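Local coordinates for protein EmrA (Aquifex aeolicus, PDB 4TKO) that is the periplasmic adaptor of a major facilitator superfamily multidrug efflux pump and probably helps move xenobiotics out of the cell, at residues Ile5-Thr10 with Glu343-Arg348; Phe25-Lys30 with Ala49-Thr54; Val15-Leu20 with Glu254-Glu259. All coordinates share one frame; numbering follows the deposited sequence.

Interaction 1: Ile5-Thr10 with Glu343-Arg348; sequences IEYAIT and EVEIRR
The carbonyl oxygen of A8 is gripped twice from the partner strand: I346 N donates a hydrogen bond of 2.7 Å to A8 O, 164° at the hydrogen and in the carbonyl plane, and E345 adds a CA-H...O contact. A8 N answers by donating to I346 O, so A8 and I346 form a hydrogen-bonded antiparallel pair. T10 and V344 repeat it with bonds of 2.9 Å each way between T10 N and V344 O and between V344 N and T10 O. Beyond the strand end, R348 N reaches E6 O from above that carbonyl's plane.

On the face carrying Y7, I9, E345 and R347, the tyrosine ring is sandwiched near its rim: R347 CD lies 4.1 Å above the Y7 ring plane, and E345 OE1 on the opposite face. I9, its CG1 anti to the backbone N, runs alongside E345, with CD1 3.8 Å from E345 OE2. The other face carries A8, T10, V344 and I346, the last three packing on V260 and L262 of strand 256-263. On the A8 side R348 stretches back over I5-A8, laying one guanidinium face over A8 N; its NH1 makes a weak bond to I5 O, and its NH2 another weak one to K266 O. Strands near the two chain ends thus pair to close the antiparallel beta-barrel domain of a membrane fusion protein.

Interaction 2: Phe25-Lys30 with Ala49-Thr54; sequences FRVSGK and AKLDPT
L51 and F25 reach toward each other tip to tip, and the leucine's branch point settles over one face of the ring. L51 CG lies 3.7 Å from the centroid of the F25 ring, 23° off its normal, a CH-pi contact displaced toward the CE2 side of the rim, where F25 CE2 and L51 CG are 3.4 Å apart. Both residues hold CG anti to the carbonyl carbon, which sends the two side chains into the space between the segments. From there the methyls of L51 divide the work: CD1 spreads over F25 CD2 and CG and meets V27 CG2 at 4.3 Å, while CD2 lies 3.8 Å from F25 CZ and beside the carbonyl carbon of K30. At the ring's edge, near its plane, A49 CB approaches F25 CZ to 4.0 Å. G29 passes close to L51 with no side chain, its backbone N 3.9 Å from L51 CD1.

Outward from this core the contact turns polar. K30 O accepts a hydrogen bond of 2.9 Å from D52 N, 162° at the hydrogen and nearly along the C=O axis, and L51 CA-H leans on the same oxygen. D52 then turns its carboxylate to the start of helix 54-68, where OD1 takes a weak capping bond from T54 N.

Strands 29-34 and 47-51 are the middle pair of a four-stranded antiparallel sheet, consistent with the barrel-sandwich hybrid (lipoyl-like) domain. V241 of strand 240-241 also touches F25 and L51, while V27 packs on K216 of helix 202-218, in the returning arm of the predicted coiled coil.

Interaction 3: Val15-Leu20 with Glu254-Glu259; sequences VKADEL and ESFYVE
K16 leaves its strand with CG anti to the carbonyl carbon, and CB at once comes over a face of the Y257 ring: K16 CB stands 4.0 Å from the Y257 centroid, 28° off the normal, nearest to CZ at 3.6 Å. CG goes on to touch E259 CB. The chain bends at chi3, and K16 CD draws to 3.4 Å from E259 OE2. At the tip NZ remains 4.5 Å from that same E259 OE2, too far for a salt bridge, though the charges may still attract.

What puts the tyrosine here is its first torsion (64°), with CG between the backbone N and carbonyl carbon of Y257, so that the ring comes toward the neighbouring strand. Two backbone bonds lock K16 to Y257 as a hydrogen-bonded antiparallel pair: K16 N to Y257 O at 2.9 Å and Y257 N to K16 O at 3.1 Å. Farther along, the poorly ordered D18 crosses the tyrosine at about a right angle, its carboxylate plane turned 30° from the ring plane and OD1 3.6 Å from Y257 CE1. K325 links the two, in a salt bridge with D18 OD2 and a cation-pi contact with Y257.

On the other face V15 CG1 and A17 CB meet the F256 ring obliquely, and V15 CG2 lies near V258 CG2. This apolar side packs on V251 of strand 246-251 and on V338 and M340 ahead of strand 342-347, while V258 pairs through its backbone with I326 of strand 321-330.

In the fold
The long strand 7-24 threads the contacts together: it begins in interaction 1, continues through interaction 3 and leads into the turn of interaction 2. Along the chain they are nested, interaction 2 inside the loop closed by interaction 3, and that inside the loop of interaction 1. Interactions 1 and 3 belong to one sheet, on two neighbours of strand 7-24, with centres about 21 Å apart. Interaction 2 uses a separate four-stranded sheet, its centre about 30 Å from that of interaction 3 and about 50 Å from that of interaction 1. The order follows the elongated adaptor from beta-barrel to barrel-sandwich hybrid, where the helical hairpin begins.

Interaction 1: Ile5-Thr10 with Glu343-Arg348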
loop_
_atom_site.group_PDB
_atom_site.type_symbol
_atom_site.label_atom_id
_atom_site.label_comp_id
_atom_site.label_asym_id
_atom_site.label_seq_id
_atom_site.Cartn_x
_atom_site.Cartn_y
_atom_site.Cartn_z
ATOM N N ILE A 5 -14.415 -31.879 63.694
ATOM C CA ILE A 5 -13.303 -31.020 64.097
ATOM C C ILE A 5 -12.125 -31.178 63.150
ATOM O O ILE A 5 -11.082 -30.554 63.336
ATOM C CB ILE A 5 -12.831 -31.303 65.547
ATOM C CG1 ILE A 5 -12.909 -32.799 65.869
ATOM C CG2 ILE A 5 -13.642 -30.478 66.540
ATOM C CD1 ILE A 5 -11.871 -33.643 65.149
ATOM N N GLU A 6 -12.293 -32.031 62.142
ATOM C CA GLU A 6 -11.307 -32.142 61.075
ATOM C C GLU A 6 -11.553 -31.030 60.059
ATOM O O GLU A 6 -10.655 -30.664 59.310
ATOM C CB GLU A 6 -11.370 -33.512 60.378
ATOM C CG GLU A 6 -10.983 -34.718 61.229
ATOM C CD GLU A 6 -12.187 -35.448 61.828
ATOM O OE1 GLU A 6 -13.291 -34.857 61.893
ATOM O OE2 GLU A 6 -12.020 -36.619 62.238
ATOM N N TYR A 7 -12.777 -30.502 60.031
ATOM C CA TYR A 7 -13.159 -29.546 58.997
ATOM C C TYR A 7 -13.816 -28.266 59.506
ATOM O O TYR A 7 -14.848 -28.296 60.189
ATOM C CB TYR A 7 -14.103 -30.210 57.984
ATOM C CG TYR A 7 -13.410 -31.189 57.077
ATOM C CD1 TYR A 7 -12.740 -30.752 55.941
ATOM C CD2 TYR A 7 -13.411 -32.551 57.357
ATOM C CE1 TYR A 7 -12.097 -31.643 55.104
ATOM C CE2 TYR A 7 -12.769 -33.447 56.527
ATOM C CZ TYR A 7 -12.116 -32.983 55.401
ATOM O OH TYR A 7 -11.472 -33.861 54.570
ATOM N N ALA A 8 -13.216 -27.135 59.135
ATOM C CA ALA A 8 -13.890 -25.848 59.269
ATOM C C ALA A 8 -14.908 -25.762 58.157
ATOM O O ALA A 8 -14.564 -25.898 56.986
ATOM C CB ALA A 8 -12.912 -24.703 59.199
ATOM N N ILE A 9 -16.166 -25.603 58.527
ATOM C CA ILE A 9 -17.235 -25.481 57.563
ATOM C C ILE A 9 -17.800 -24.059 57.633
ATOM O O ILE A 9 -17.932 -23.495 58.712
ATOM C CB ILE A 9 -18.350 -26.507 57.832
ATOM C CG1 ILE A 9 -19.398 -26.472 56.728
ATOM C CG2 ILE A 9 -19.033 -26.197 59.146
ATOM C CD1 ILE A 9 -20.349 -27.648 56.768
ATOM N N THR A 10 -18.120 -23.479 56.484
ATOM C CA THR A 10 -18.756 -22.168 56.441
ATOM C C THR A 10 -19.646 -22.016 55.213
ATOM O O THR A 10 -19.447 -22.690 54.205
ATOM C CB THR A 10 -17.727 -21.028 56.442
ATOM O OG1 THR A 10 -18.381 -19.815 56.053
ATOM C CG2 THR A 10 -16.616 -21.307 55.460
ATOM N N GLU A 343 -21.234 -23.724 50.066
ATOM C CA GLU A 343 -20.753 -24.218 51.346
ATOM C C GLU A 343 -19.336 -24.665 51.156
ATOM O O GLU A 343 -19.005 -25.184 50.085
ATOM C CB GLU A 343 -21.628 -25.361 51.834
ATOM C CG GLU A 343 -21.425 -25.755 53.275
ATOM C CD GLU A 343 -22.557 -26.642 53.779
ATOM O OE1 GLU A 343 -23.584 -26.081 54.227
ATOM O OE2 GLU A 343 -22.424 -27.891 53.717
ATOM N N VAL A 344 -18.497 -24.460 52.169
ATOM C CA VAL A 344 -17.084 -24.785 52.035
ATOM C C VAL A 344 -16.530 -25.459 53.264
ATOM O O VAL A 344 -16.837 -25.057 54.375
ATOM C CB VAL A 344 -16.239 -23.539 51.736
ATOM C CG1 VAL A 344 -14.760 -23.803 51.999
ATOM C CG2 VAL A 344 -16.412 -23.144 50.309
ATOM N N GLU A 345 -15.718 -26.494 53.054
ATOM C CA GLU A 345 -15.096 -27.213 54.158
ATOM C C GLU A 345 -13.592 -27.142 54.024
ATOM O O GLU A 345 -13.040 -27.532 52.992
ATOM C CB GLU A 345 -15.564 -28.669 54.200
ATOM C CG GLU A 345 -17.060 -28.812 54.498
ATOM C CD GLU A 345 -17.494 -30.258 54.705
ATOM O OE1 GLU A 345 -16.617 -31.141 54.674
ATOM O OE2 GLU A 345 -18.707 -30.508 54.903
ATOM N N ILE A 346 -12.912 -26.634 55.046
ATOM C CA ILE A 346 -11.452 -26.598 54.989
ATOM C C ILE A 346 -10.844 -27.565 56.000
ATOM O O ILE A 346 -11.334 -27.715 57.119
ATOM C CB ILE A 346 -10.902 -25.193 55.237
ATOM C CG1 ILE A 346 -11.687 -24.162 54.431
ATOM C CG2 ILE A 346 -9.454 -25.126 54.832
ATOM C CD1 ILE A 346 -11.176 -22.740 54.607
ATOM N N ARG A 347 -9.760 -28.180 55.609
ATOM C CA ARG A 347 -9.100 -29.154 56.429
ATOM C C ARG A 347 -8.173 -28.557 57.470
ATOM O O ARG A 347 -7.230 -27.874 57.164
ATOM C CB ARG A 347 -8.345 -30.110 55.532
ATOM C CG ARG A 347 -7.565 -31.173 56.254
ATOM C CD ARG A 347 -8.431 -32.004 57.172
ATOM N NE ARG A 347 -8.272 -33.413 56.893
ATOM C CZ ARG A 347 -7.988 -34.332 57.792
ATOM N NH1 ARG A 347 -7.834 -33.999 59.052
ATOM N NH2 ARG A 347 -7.864 -35.586 57.418
ATOM N N ARG A 348 -8.466 -28.840 58.736
ATOM C CA ARG A 348 -7.595 -28.439 59.834
ATOM C C ARG A 348 -6.363 -29.345 59.937
ATOM O O ARG A 348 -6.304 -30.399 59.313
ATOM C CB ARG A 348 -8.364 -28.448 61.149
ATOM C CG ARG A 348 -9.417 -27.376 61.245
ATOM C CD ARG A 348 -9.912 -27.269 62.670
ATOM N NE ARG A 348 -10.867 -26.186 62.855
ATOM C CZ ARG A 348 -12.186 -26.359 62.880
ATOM N NH1 ARG A 348 -12.689 -27.580 62.727
ATOM N NH2 ARG A 348 -12.996 -25.319 63.057
#

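Interaction 2: Phe25-Lys30 with Ala49-Thr54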
loop_
_atom_site.group_PDB
_atom_site.type_symbol
_atom_site.label_atom_id
_atom_site.label_comp_id
_atom_site.label_asym_id
_atom_site.label_seq_id
_atom_site.Cartn_x
_atom_site.Cartn_y
_atom_site.Cartn_z
ATOM N N PHE A 25 -15.265 -1.510 21.507
ATOM C CA PHE A 25 -15.159 -1.362 20.055
ATOM C C PHE A 25 -14.000 -0.405 19.750
ATOM O O PHE A 25 -13.727 0.513 20.541
ATOM C CB PHE A 25 -16.467 -0.819 19.454
ATOM C CG PHE A 25 -17.663 -1.736 19.623
ATOM C CD1 PHE A 25 -18.404 -1.719 20.788
ATOM C CD2 PHE A 25 -18.062 -2.592 18.594
ATOM C CE1 PHE A 25 -19.506 -2.560 20.950
ATOM C CE2 PHE A 25 -19.156 -3.423 18.741
ATOM C CZ PHE A 25 -19.880 -3.407 19.920
ATOM N N ARG A 26 -13.316 -0.613 18.625
ATOM C CA ARG A 26 -12.213 0.271 18.241
ATOM C C ARG A 26 -12.746 1.482 17.487
ATOM O O ARG A 26 -12.018 2.425 17.204
ATOM C CB ARG A 26 -11.170 -0.477 17.414
ATOM C CG ARG A 26 -10.662 -1.770 18.082
ATOM C CD ARG A 26 -9.593 -2.456 17.258
ATOM N NE ARG A 26 -8.570 -1.510 16.818
ATOM C CZ ARG A 26 -8.100 -1.435 15.572
ATOM N NH1 ARG A 26 -8.551 -2.263 14.638
ATOM N NH2 ARG A 26 -7.173 -0.539 15.258
ATOM N N VAL A 27 -14.036 1.465 17.198
ATOM C CA VAL A 27 -14.714 2.620 16.627
ATOM C C VAL A 27 -15.980 2.923 17.432
ATOM O O VAL A 27 -16.471 2.078 18.197
ATOM C CB VAL A 27 -15.100 2.394 15.132
ATOM C CG1 VAL A 27 -13.871 2.203 14.284
ATOM C CG2 VAL A 27 -16.017 1.204 14.991
ATOM N N SER A 28 -16.522 4.119 17.247
ATOM C CA SER A 28 -17.777 4.465 17.883
ATOM C C SER A 28 -18.950 4.113 16.970
ATOM O O SER A 28 -18.772 3.878 15.781
ATOM C CB SER A 28 -17.809 5.951 18.245
ATOM O OG SER A 28 -17.820 6.750 17.081
ATOM N N GLY A 29 -20.149 4.077 17.537
ATOM C CA GLY A 29 -21.318 3.751 16.756
ATOM C C GLY A 29 -22.496 3.381 17.619
ATOM O O GLY A 29 -22.405 3.458 18.839
ATOM N N LYS A 30 -23.598 2.992 16.977
ATOM C CA LYS A 30 -24.840 2.621 17.656
ATOM C C LYS A 30 -24.940 1.114 17.756
ATOM O O LYS A 30 -24.902 0.419 16.733
ATOM C CB LYS A 30 -26.072 3.170 16.908
ATOM C CG LYS A 30 -27.385 2.934 17.635
ATOM C CD LYS A 30 -28.600 3.422 16.869
ATOM C CE LYS A 30 -29.547 4.199 17.770
ATOM N NZ LYS A 30 -29.171 5.660 17.770
ATOM N N ALA A 49 -21.143 -8.617 20.136
ATOM C CA ALA A 49 -22.074 -7.538 19.836
ATOM C C ALA A 49 -21.708 -6.857 18.537
ATOM O O ALA A 49 -20.640 -7.104 17.991
ATOM C CB ALA A 49 -22.086 -6.553 20.946
ATOM N N LYS A 50 -22.576 -5.983 18.041
ATOM C CA LYS A 50 -22.348 -5.419 16.721
ATOM C C LYS A 50 -22.888 -4.004 16.622
ATOM O O LYS A 50 -23.937 -3.694 17.186
ATOM C CB LYS A 50 -22.986 -6.330 15.665
ATOM C CG LYS A 50 -23.045 -5.769 14.270
ATOM C CD LYS A 50 -24.374 -6.139 13.613
ATOM C CE LYS A 50 -24.184 -6.508 12.146
ATOM N NZ LYS A 50 -23.515 -7.836 12.002
ATOM N N LEU A 51 -22.155 -3.141 15.921
ATOM C CA LEU A 51 -22.595 -1.768 15.689
ATOM C C LEU A 51 -23.220 -1.612 14.301
ATOM O O LEU A 51 -22.974 -2.403 13.396
ATOM C CB LEU A 51 -21.432 -0.801 15.844
ATOM C CG LEU A 51 -20.683 -0.760 17.193
ATOM C CD1 LEU A 51 -19.551 0.263 17.174
ATOM C CD2 LEU A 51 -21.626 -0.469 18.353
ATOM N N ASP A 52 -24.054 -0.597 14.143
ATOM C CA ASP A 52 -24.591 -0.234 12.836
ATOM C C ASP A 52 -23.482 0.343 11.943
ATOM O O ASP A 52 -22.913 1.385 12.260
ATOM C CB ASP A 52 -25.722 0.779 13.014
ATOM C CG ASP A 52 -26.299 1.269 11.692
ATOM O OD1 ASP A 52 -26.190 0.536 10.685
ATOM O OD2 ASP A 52 -26.884 2.383 11.672
ATOM N N PRO A 53 -23.177 -0.319 10.819
ATOM C CA PRO A 53 -22.003 0.078 10.033
ATOM C C PRO A 53 -22.265 1.037 8.874
ATOM O O PRO A 53 -21.312 1.399 8.197
ATOM C CB PRO A 53 -21.522 -1.254 9.474
ATOM C CG PRO A 53 -22.807 -1.988 9.213
ATOM C CD PRO A 53 -23.813 -1.518 10.254
ATOM N N THR A 54 -23.513 1.417 8.633
ATOM C CA THR A 54 -23.841 2.106 7.397
ATOM C C THR A 54 -22.920 3.311 7.167
ATOM O O THR A 54 -22.376 3.484 6.077
ATOM C CB THR A 54 -25.329 2.545 7.367
ATOM O OG1 THR A 54 -25.676 3.207 8.583
ATOM C CG2 THR A 54 -26.216 1.336 7.209
#

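Interaction 3: Val15-Leu20 with Glu254-Glu259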
loop_
_atom_site.group_PDB
_atom_site.type_symbol
_atom_site.label_atom_id
_atom_site.label_comp_id
_atom_site.label_asym_id
_atom_site.label_seq_id
_atom_site.Cartn_x
_atom_site.Cartn_y
_atom_site.Cartn_z
ATOM N N VAL A 15 -17.633 -16.715 45.027
ATOM C CA VAL A 15 -16.786 -16.923 43.864
ATOM C C VAL A 15 -16.339 -15.551 43.328
ATOM O O VAL A 15 -17.153 -14.672 42.987
ATOM C CB VAL A 15 -17.520 -17.753 42.775
ATOM C CG1 VAL A 15 -16.683 -17.892 41.545
ATOM C CG2 VAL A 15 -17.860 -19.129 43.306
ATOM N N LYS A 16 -15.026 -15.358 43.261
ATOM C CA LYS A 16 -14.477 -14.084 42.808
ATOM C C LYS A 16 -13.500 -14.261 41.651
ATOM O O LYS A 16 -13.054 -15.370 41.360
ATOM C CB LYS A 16 -13.792 -13.357 43.967
ATOM C CG LYS A 16 -14.703 -13.121 45.162
ATOM C CD LYS A 16 -14.258 -11.919 45.983
ATOM C CE LYS A 16 -14.450 -10.621 45.212
ATOM N NZ LYS A 16 -14.061 -9.435 46.023
ATOM N N ALA A 17 -13.174 -13.153 40.991
ATOM C CA ALA A 17 -12.270 -13.172 39.848
ATOM C C ALA A 17 -11.153 -12.148 40.012
ATOM O O ALA A 17 -11.409 -10.947 40.116
ATOM C CB ALA A 17 -13.041 -12.916 38.560
ATOM N N ASP A 18 -9.914 -12.630 40.036
ATOM C CA ASP A 18 -8.755 -11.753 40.155
ATOM C C ASP A 18 -8.582 -10.880 38.917
ATOM O O ASP A 18 -8.660 -9.654 38.996
ATOM C CB ASP A 18 -7.484 -12.570 40.402
ATOM C CG ASP A 18 -7.122 -12.657 41.871
ATOM O OD1 ASP A 18 -7.459 -11.716 42.623
ATOM O OD2 ASP A 18 -6.497 -13.662 42.273
ATOM N N GLU A 19 -8.350 -11.515 37.772
ATOM C CA GLU A 19 -8.074 -10.781 36.541
ATOM C C GLU A 19 -9.180 -10.896 35.498
ATOM O O GLU A 19 -9.312 -11.923 34.834
ATOM C CB GLU A 19 -6.759 -11.260 35.928
ATOM C CG GLU A 19 -5.539 -10.966 36.778
ATOM C CD GLU A 19 -5.374 -9.486 37.061
ATOM O OE1 GLU A 19 -5.803 -8.665 36.223
ATOM O OE2 GLU A 19 -4.822 -9.143 38.128
ATOM N N LEU A 20 -9.961 -9.831 35.348
ATOM C CA LEU A 20 -10.910 -9.734 34.247
ATOM C C LEU A 20 -10.465 -8.639 33.279
ATOM O O LEU A 20 -9.607 -7.819 33.610
ATOM C CB LEU A 20 -12.326 -9.468 34.763
ATOM C CG LEU A 20 -12.594 -8.211 35.592
ATOM C CD1 LEU A 20 -12.558 -6.955 34.734
ATOM C CD2 LEU A 20 -13.933 -8.341 36.294
ATOM N N GLU A 254 -9.256 -19.363 34.421
ATOM C CA GLU A 254 -8.160 -19.663 35.341
ATOM C C GLU A 254 -8.049 -18.603 36.437
ATOM O O GLU A 254 -7.379 -18.824 37.440
ATOM C CB GLU A 254 -6.826 -19.780 34.583
ATOM C CG GLU A 254 -6.827 -20.903 33.538
ATOM C CD GLU A 254 -5.647 -20.866 32.572
ATOM O OE1 GLU A 254 -5.765 -20.229 31.496
ATOM O OE2 GLU A 254 -4.609 -21.496 32.874
ATOM N N SER A 255 -8.722 -17.464 36.253
ATOM C CA SER A 255 -8.663 -16.357 37.212
ATOM C C SER A 255 -9.494 -16.632 38.456
ATOM O O SER A 255 -9.203 -16.108 39.531
ATOM C CB SER A 255 -9.144 -15.049 36.575
ATOM O OG SER A 255 -8.259 -14.634 35.560
ATOM N N PHE A 256 -10.533 -17.447 38.304
ATOM C CA PHE A 256 -11.458 -17.722 39.395
ATOM C C PHE A 256 -10.834 -18.335 40.665
ATOM O O PHE A 256 -9.964 -19.231 40.617
ATOM C CB PHE A 256 -12.559 -18.661 38.914
ATOM C CG PHE A 256 -13.562 -18.026 38.010
ATOM C CD1 PHE A 256 -14.308 -16.933 38.431
ATOM C CD2 PHE A 256 -13.798 -18.550 36.744
ATOM C CE1 PHE A 256 -15.272 -16.352 37.597
ATOM C CE2 PHE A 256 -14.763 -17.987 35.914
ATOM C CZ PHE A 256 -15.499 -16.879 36.342
ATOM N N TYR A 257 -11.310 -17.839 41.803
ATOM C CA TYR A 257 -11.021 -18.431 43.095
ATOM C C TYR A 257 -12.237 -18.287 43.983
ATOM O O TYR A 257 -13.195 -17.577 43.649
ATOM C CB TYR A 257 -9.811 -17.789 43.764
ATOM C CG TYR A 257 -9.994 -16.331 44.104
ATOM C CD1 TYR A 257 -9.938 -15.366 43.113
ATOM C CD2 TYR A 257 -10.199 -15.913 45.416
ATOM C CE1 TYR A 257 -10.084 -14.041 43.402
ATOM C CE2 TYR A 257 -10.350 -14.566 45.716
ATOM C CZ TYR A 257 -10.291 -13.637 44.696
ATOM O OH TYR A 257 -10.436 -12.292 44.944
ATOM N N VAL A 258 -12.208 -18.978 45.114
ATOM C CA VAL A 258 -13.298 -18.859 46.060
ATOM C C VAL A 258 -12.798 -18.074 47.241
ATOM O O VAL A 258 -11.657 -18.273 47.697
ATOM C CB VAL A 258 -13.823 -20.222 46.501
ATOM C CG1 VAL A 258 -14.834 -20.060 47.620
ATOM C CG2 VAL A 258 -14.438 -20.937 45.313
ATOM N N GLU A 259 -13.628 -17.139 47.691
ATOM C CA GLU A 259 -13.300 -16.346 48.856
ATOM C C GLU A 259 -14.243 -16.726 49.971
ATOM O O GLU A 259 -15.475 -16.709 49.823
ATOM C CB GLU A 259 -13.384 -14.853 48.560
ATOM C CG GLU A 259 -12.932 -13.964 49.727
ATOM C CD GLU A 259 -13.574 -12.567 49.713
ATOM O OE1 GLU A 259 -12.883 -11.588 50.076
ATOM O OE2 GLU A 259 -14.770 -12.444 49.349
#